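Local coordinates for protein cytochrome C' (Allochromatium vinosum, PDB 1BBH) that binds a covalently attached, high-spin heme c without a sixth ligand and probably transfers electrons, though its exact physiological role is not known, at residues 8-13 / 67-72; 38-43 / 101-106. All coordinates share one frame; numbering follows the deposited sequence.

Contact 1: 8-13 / 67-72; sequences QIETRQ and GDVKTR. With HEC (heme c), chain C.
The heme-propionate site of this cytochrome c' is built where helix 5-31 meets the loop segment 67-72, and Gln13 and Lys70 make the polar link. Gln13 NE2 donates to Lys70 O over 2.9 Å, with an N-H...O angle of 150°. The acceptor lies almost in the amide plane of Gln13 and the donor in the carbonyl plane of Lys70. The other N-H of Gln13 NE2 runs nearly straight (175°) to HEC O1D, 3.0 Å away. The same O1D is gripped by the backbone Arg72 N at 2.8 Å. A water donates to Lys70 O and, weakly, to Gln13 OE1. With an alanine at Gln13, Lys70 O would probably keep only its water among the partners described here and O1D only Arg72 N, and the direct polar tie from helix to loop would be lost. Arg12 NH1 donates to the other oxygen of the same propionate, HEC O2D, at the edge of its guanidinium; the exact position of O2D is less sure. A turn about CG-CD (chi3 89°) brings the guanidinium round to the propionate, with Ile9 CG1 above one face, toward its rim. Arg12 NH2 bonds to Leu57 O, which helps fix the group. The positive charge is likely to stabilise an ionised propionate. Just before Lys70 the loop meets the helix through Val69. Ile9 CG2, anti to its own N, meets Val69 CG1 at 3.5 Å. Glu10 OE2 lies 3.8 Å from Val69 CG2. The loop joins helix 36-50 to helix 81-102, and on helix 5-31 Thr11 packs on Trp21 of the second subunit.

Contact 2: 38-43 / 101-106; sequences QVEAAA and VAATGE
Apolar contact comes first, and Ala102 is at its centre. Its methyl points at helix 36-50 and meets Ala43 CB at 3.6 Å. The same Ala102 CB lies 4.0 Å from Glu40 CA, so it also rests on the backbone. Val39 CG1 reaches it from one turn before Ala43, at 4.3 Å from Ala102 CB. Val39, Glu40 and Ala43 together form the helix surface on which this methyl rests. Such small side chains let the backbones come close: the CA atoms of Glu40 and Ala102 are 5.0 Å apart.

The second kind of contact is polar against apolar. Glu40 CG stands anti to the backbone N (chi1 171°) and the chain is extended beyond it. This carries the carboxylate along Ala103, with Glu40 OE2 3.3 Å from Ala103 CA. No hydrogen bond joins the two segments.

Hydrogen bonds within 101-106 shape the turn instead. Val101 O accepts from both Thr104 N and Thr104 OG1. The bond from the hydroxyl is the shorter, 2.7 Å from Thr104 OG1 to Val101 O, and lies in the carbonyl plane. Thr104 OG1 then accepts from Glu106 N, an ST turn with an N-H...O angle of 162°. Residues Ala102 to Gly105 form a type I beta turn. Gly105 takes positive phi (76°), which favours glycine, as the chain leaves the helix. Glu106 is the N-cap of helix 107-128, and its OE1 accepts from Ala109 N.

Val39 also packs on Asn29 of helix 5-31 and on Val110 of helix 107-128. The arrangement is a close alanine contact between helices 36-50 and 81-102, beside the turn that links the last two helices of the cytochrome c' four-helix bundle.

From the N terminus, helix 5-31 supplies the first half of contact 1, and helix 36-50 then supplies the first half of contact 2. The chain next enters the long loop before helix 81-102. There residues 67-72 return to helix 5-31 and close contact 1. Residues 101-106, at the end of helix 81-102, close contact 2. The two closures cross, because their segments alternate along the chain. Their centres are 31 Å apart, on opposite sides of the chain's centre, and they do not touch. Contact 1 ties the loop to helix 5-31 beside the heme propionates. Contact 2 joins helices 36-50 and 81-102 away from the annotated sites.

Contact 1: 8-13 / 67-72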
# COMPACT_ATOMS: atom_id res chain seq x y z
N GLN A 8 5.25 10.85 8.71
CA GLN A 8 3.88 10.85 8.21
C GLN A 8 3.84 11.30 6.74
O GLN A 8 3.09 10.74 5.95
CB GLN A 8 2.97 11.79 9.02
CG GLN A 8 2.73 11.34 10.45
CD GLN A 8 2.03 12.45 11.21
OE1 GLN A 8 0.88 12.80 10.99
NE2 GLN A 8 2.73 13.02 12.16
N ILE A 9 4.65 12.26 6.34
CA ILE A 9 4.63 12.73 4.96
C ILE A 9 5.13 11.62 4.00
O ILE A 9 4.47 11.30 3.01
CB ILE A 9 5.47 14.03 4.85
CG1 ILE A 9 4.72 15.17 5.62
CG2 ILE A 9 5.72 14.37 3.34
CD1 ILE A 9 5.74 16.34 5.78
N GLU A 10 6.23 10.96 4.36
CA GLU A 10 6.76 9.87 3.53
C GLU A 10 5.78 8.76 3.48
O GLU A 10 5.60 8.18 2.42
CB GLU A 10 8.06 9.36 4.09
CG GLU A 10 9.08 10.47 3.98
CD GLU A 10 10.38 10.15 4.63
OE1 GLU A 10 10.36 9.93 5.85
OE2 GLU A 10 11.38 10.11 3.92
N THR A 11 5.12 8.38 4.56
CA THR A 11 4.20 7.26 4.50
C THR A 11 2.97 7.55 3.65
O THR A 11 2.52 6.70 2.89
CB THR A 11 3.76 6.89 5.94
OG1 THR A 11 5.00 6.61 6.63
CG2 THR A 11 2.84 5.69 6.03
N ARG A 12 2.36 8.74 3.70
CA ARG A 12 1.12 8.96 2.93
C ARG A 12 1.57 8.97 1.46
O ARG A 12 0.89 8.46 0.58
CB ARG A 12 0.42 10.36 3.35
CG ARG A 12 1.41 11.50 3.14
CD ARG A 12 0.91 12.90 3.08
NE ARG A 12 0.87 13.46 4.37
CZ ARG A 12 1.04 14.75 4.70
NH1 ARG A 12 1.36 15.80 3.93
NH2 ARG A 12 0.87 14.94 5.99
N GLN A 13 2.74 9.50 1.17
CA GLN A 13 3.21 9.54 -0.19
C GLN A 13 3.43 8.09 -0.66
O GLN A 13 3.05 7.78 -1.77
CB GLN A 13 4.50 10.34 -0.26
CG GLN A 13 4.23 11.87 -0.14
CD GLN A 13 5.49 12.69 -0.05
OE1 GLN A 13 6.57 12.16 0.15
NE2 GLN A 13 5.51 14.01 -0.12
N GLY A 67 12.65 19.07 7.33
CA GLY A 67 13.92 18.43 7.09
C GLY A 67 14.25 18.31 5.61
O GLY A 67 14.20 19.28 4.86
N ASP A 68 14.55 17.07 5.25
CA ASP A 68 14.86 16.63 3.88
C ASP A 68 13.58 16.34 3.07
O ASP A 68 13.61 16.03 1.88
CB ASP A 68 15.65 15.31 3.87
CG ASP A 68 16.76 15.19 4.89
OD1 ASP A 68 16.45 15.09 6.08
OD2 ASP A 68 17.94 15.19 4.49
N VAL A 69 12.45 16.34 3.77
CA VAL A 69 11.20 15.89 3.24
C VAL A 69 10.34 17.06 2.75
O VAL A 69 10.15 18.08 3.42
CB VAL A 69 10.56 15.07 4.37
CG1 VAL A 69 9.20 14.59 3.99
CG2 VAL A 69 11.45 13.85 4.67
N LYS A 70 9.91 16.92 1.50
CA LYS A 70 9.00 17.88 0.89
C LYS A 70 7.57 17.33 0.71
O LYS A 70 7.39 16.18 0.25
CB LYS A 70 9.51 18.29 -0.48
CG LYS A 70 10.78 19.08 -0.42
CD LYS A 70 10.97 19.62 -1.81
CE LYS A 70 12.37 20.21 -1.93
NZ LYS A 70 12.52 21.49 -1.25
N THR A 71 6.57 18.18 0.99
CA THR A 71 5.15 17.89 0.90
C THR A 71 4.64 18.61 -0.32
O THR A 71 5.04 19.75 -0.56
CB THR A 71 4.14 18.53 1.91
OG1 THR A 71 4.68 19.29 3.00
CG2 THR A 71 3.28 17.41 2.21
N ARG A 72 3.62 18.09 -0.97
CA ARG A 72 2.91 18.85 -1.97
C ARG A 72 1.53 19.16 -1.41
O ARG A 72 0.65 19.55 -2.18
CB ARG A 72 2.80 18.03 -3.27
CG ARG A 72 4.21 17.86 -3.86
CD ARG A 72 4.23 18.01 -5.36
NE ARG A 72 3.48 16.97 -5.99
CZ ARG A 72 2.91 17.14 -7.19
NH1 ARG A 72 2.96 18.27 -7.91
NH2 ARG A 72 2.25 16.12 -7.64
FE HEC C . -3.30 11.54 -4.35
CHA HEC C . -0.20 12.71 -3.72
CHB HEC C . -2.03 9.25 -6.42
CHC HEC C . -6.27 9.82 -4.32
CHD HEC C . -4.56 13.69 -2.03
NA HEC C . -1.40 11.09 -4.97
C1A HEC C . -0.27 11.67 -4.63
C2A HEC C . 0.80 11.10 -5.32
C3A HEC C . 0.24 10.08 -6.10
C4A HEC C . -1.11 10.12 -5.84
CMA HEC C . 0.95 9.15 -7.08
CAA HEC C . 2.26 11.47 -5.28
CBA HEC C . 2.98 10.79 -4.12
CGA HEC C . 4.48 11.09 -4.09
O1A HEC C . 5.22 10.27 -4.62
O2A HEC C . 4.93 12.10 -3.56
NB HEC C . -4.01 9.78 -5.18
C1B HEC C . -3.37 9.07 -6.12
C2B HEC C . -4.21 8.15 -6.75
C3B HEC C . -5.46 8.31 -6.13
C4B HEC C . -5.27 9.32 -5.17
CMB HEC C . -3.80 7.25 -7.91
CAB HEC C . -6.66 7.58 -6.27
CBB HEC C . -6.72 6.10 -6.46
NC HEC C . -5.08 11.69 -3.31
C1C HEC C . -6.16 10.92 -3.43
C2C HEC C . -7.20 11.38 -2.62
C3C HEC C . -6.76 12.55 -1.99
C4C HEC C . -5.44 12.69 -2.44
CMC HEC C . -8.55 10.69 -2.60
CAC HEC C . -7.50 13.41 -1.09
CBC HEC C . -8.83 13.09 -0.44
ND HEC C . -2.51 12.96 -3.09
C1D HEC C . -3.20 13.80 -2.28
C2D HEC C . -2.36 14.74 -1.70
C3D HEC C . -1.11 14.44 -2.19
C4D HEC C . -1.25 13.34 -3.03
CMD HEC C . -2.67 15.85 -0.68
CAD HEC C . 0.18 15.11 -1.79
CBD HEC C . 0.73 14.38 -0.55
CGD HEC C . 2.03 14.97 -0.01
O1D HEC C . 2.90 15.43 -0.73
O2D HEC C . 2.17 14.97 1.20
O HOH W 1 9.33 14.24 0.64

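Contact 2: 38-43 / 101-106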
# COMPACT_ATOMS: atom_id res chain seq x y z
N GLN A 38 -5.39 -10.58 -12.06
CA GLN A 38 -4.45 -9.50 -11.82
C GLN A 38 -5.26 -8.24 -11.55
O GLN A 38 -4.84 -7.42 -10.71
CB GLN A 38 -3.56 -9.29 -13.05
N VAL A 39 -6.37 -8.02 -12.24
CA VAL A 39 -7.11 -6.79 -11.99
C VAL A 39 -7.73 -6.88 -10.60
O VAL A 39 -7.72 -5.91 -9.83
CB VAL A 39 -8.21 -6.59 -13.07
CG1 VAL A 39 -9.25 -5.49 -12.75
CG2 VAL A 39 -7.42 -6.17 -14.28
N GLU A 40 -8.24 -8.03 -10.23
CA GLU A 40 -8.83 -8.20 -8.93
C GLU A 40 -7.85 -7.91 -7.80
O GLU A 40 -8.16 -7.17 -6.86
CB GLU A 40 -9.34 -9.60 -8.97
CG GLU A 40 -9.86 -10.25 -7.77
CD GLU A 40 -10.60 -11.48 -8.25
OE1 GLU A 40 -10.00 -12.38 -8.83
OE2 GLU A 40 -11.81 -11.51 -8.06
N ALA A 41 -6.61 -8.37 -7.94
CA ALA A 41 -5.64 -8.13 -6.92
C ALA A 41 -5.26 -6.64 -6.82
O ALA A 41 -4.96 -6.09 -5.74
CB ALA A 41 -4.41 -8.98 -7.23
N ALA A 42 -5.26 -5.95 -7.98
CA ALA A 42 -4.86 -4.54 -8.00
C ALA A 42 -6.01 -3.70 -7.39
O ALA A 42 -5.81 -2.82 -6.55
CB ALA A 42 -4.61 -4.10 -9.43
N ALA A 43 -7.25 -4.03 -7.72
CA ALA A 43 -8.44 -3.37 -7.19
C ALA A 43 -8.55 -3.57 -5.68
O ALA A 43 -8.93 -2.67 -4.89
CB ALA A 43 -9.71 -3.94 -7.86
N VAL A 101 -16.72 -4.96 -8.52
CA VAL A 101 -16.94 -5.30 -9.92
C VAL A 101 -15.71 -6.01 -10.49
O VAL A 101 -15.84 -6.80 -11.42
CB VAL A 101 -17.29 -4.04 -10.82
CG1 VAL A 101 -18.49 -3.33 -10.18
CG2 VAL A 101 -16.19 -3.10 -10.99
N ALA A 102 -14.51 -5.77 -9.96
CA ALA A 102 -13.32 -6.49 -10.39
C ALA A 102 -13.57 -7.97 -10.09
O ALA A 102 -13.29 -8.86 -10.91
CB ALA A 102 -12.15 -5.99 -9.60
N ALA A 103 -14.20 -8.29 -8.96
CA ALA A 103 -14.54 -9.67 -8.66
C ALA A 103 -15.51 -10.37 -9.63
O ALA A 103 -15.58 -11.59 -9.60
CB ALA A 103 -15.13 -9.75 -7.26
N THR A 104 -16.21 -9.68 -10.54
CA THR A 104 -17.09 -10.32 -11.51
C THR A 104 -16.28 -10.75 -12.75
O THR A 104 -16.79 -11.49 -13.59
CB THR A 104 -18.20 -9.37 -11.95
OG1 THR A 104 -17.61 -8.37 -12.80
CG2 THR A 104 -18.86 -8.67 -10.78
N GLY A 105 -15.07 -10.21 -12.95
CA GLY A 105 -14.26 -10.53 -14.12
C GLY A 105 -14.78 -9.82 -15.37
O GLY A 105 -14.27 -10.06 -16.48
N GLU A 106 -15.77 -8.93 -15.34
CA GLU A 106 -16.24 -8.38 -16.60
C GLU A 106 -15.58 -7.05 -16.84
O GLU A 106 -15.90 -6.02 -16.21
CB GLU A 106 -17.74 -8.26 -16.53
CG GLU A 106 -18.39 -8.45 -17.92
CD GLU A 106 -18.43 -7.20 -18.82
OE1 GLU A 106 -19.11 -6.23 -18.44
OE2 GLU A 106 -17.81 -7.19 -19.90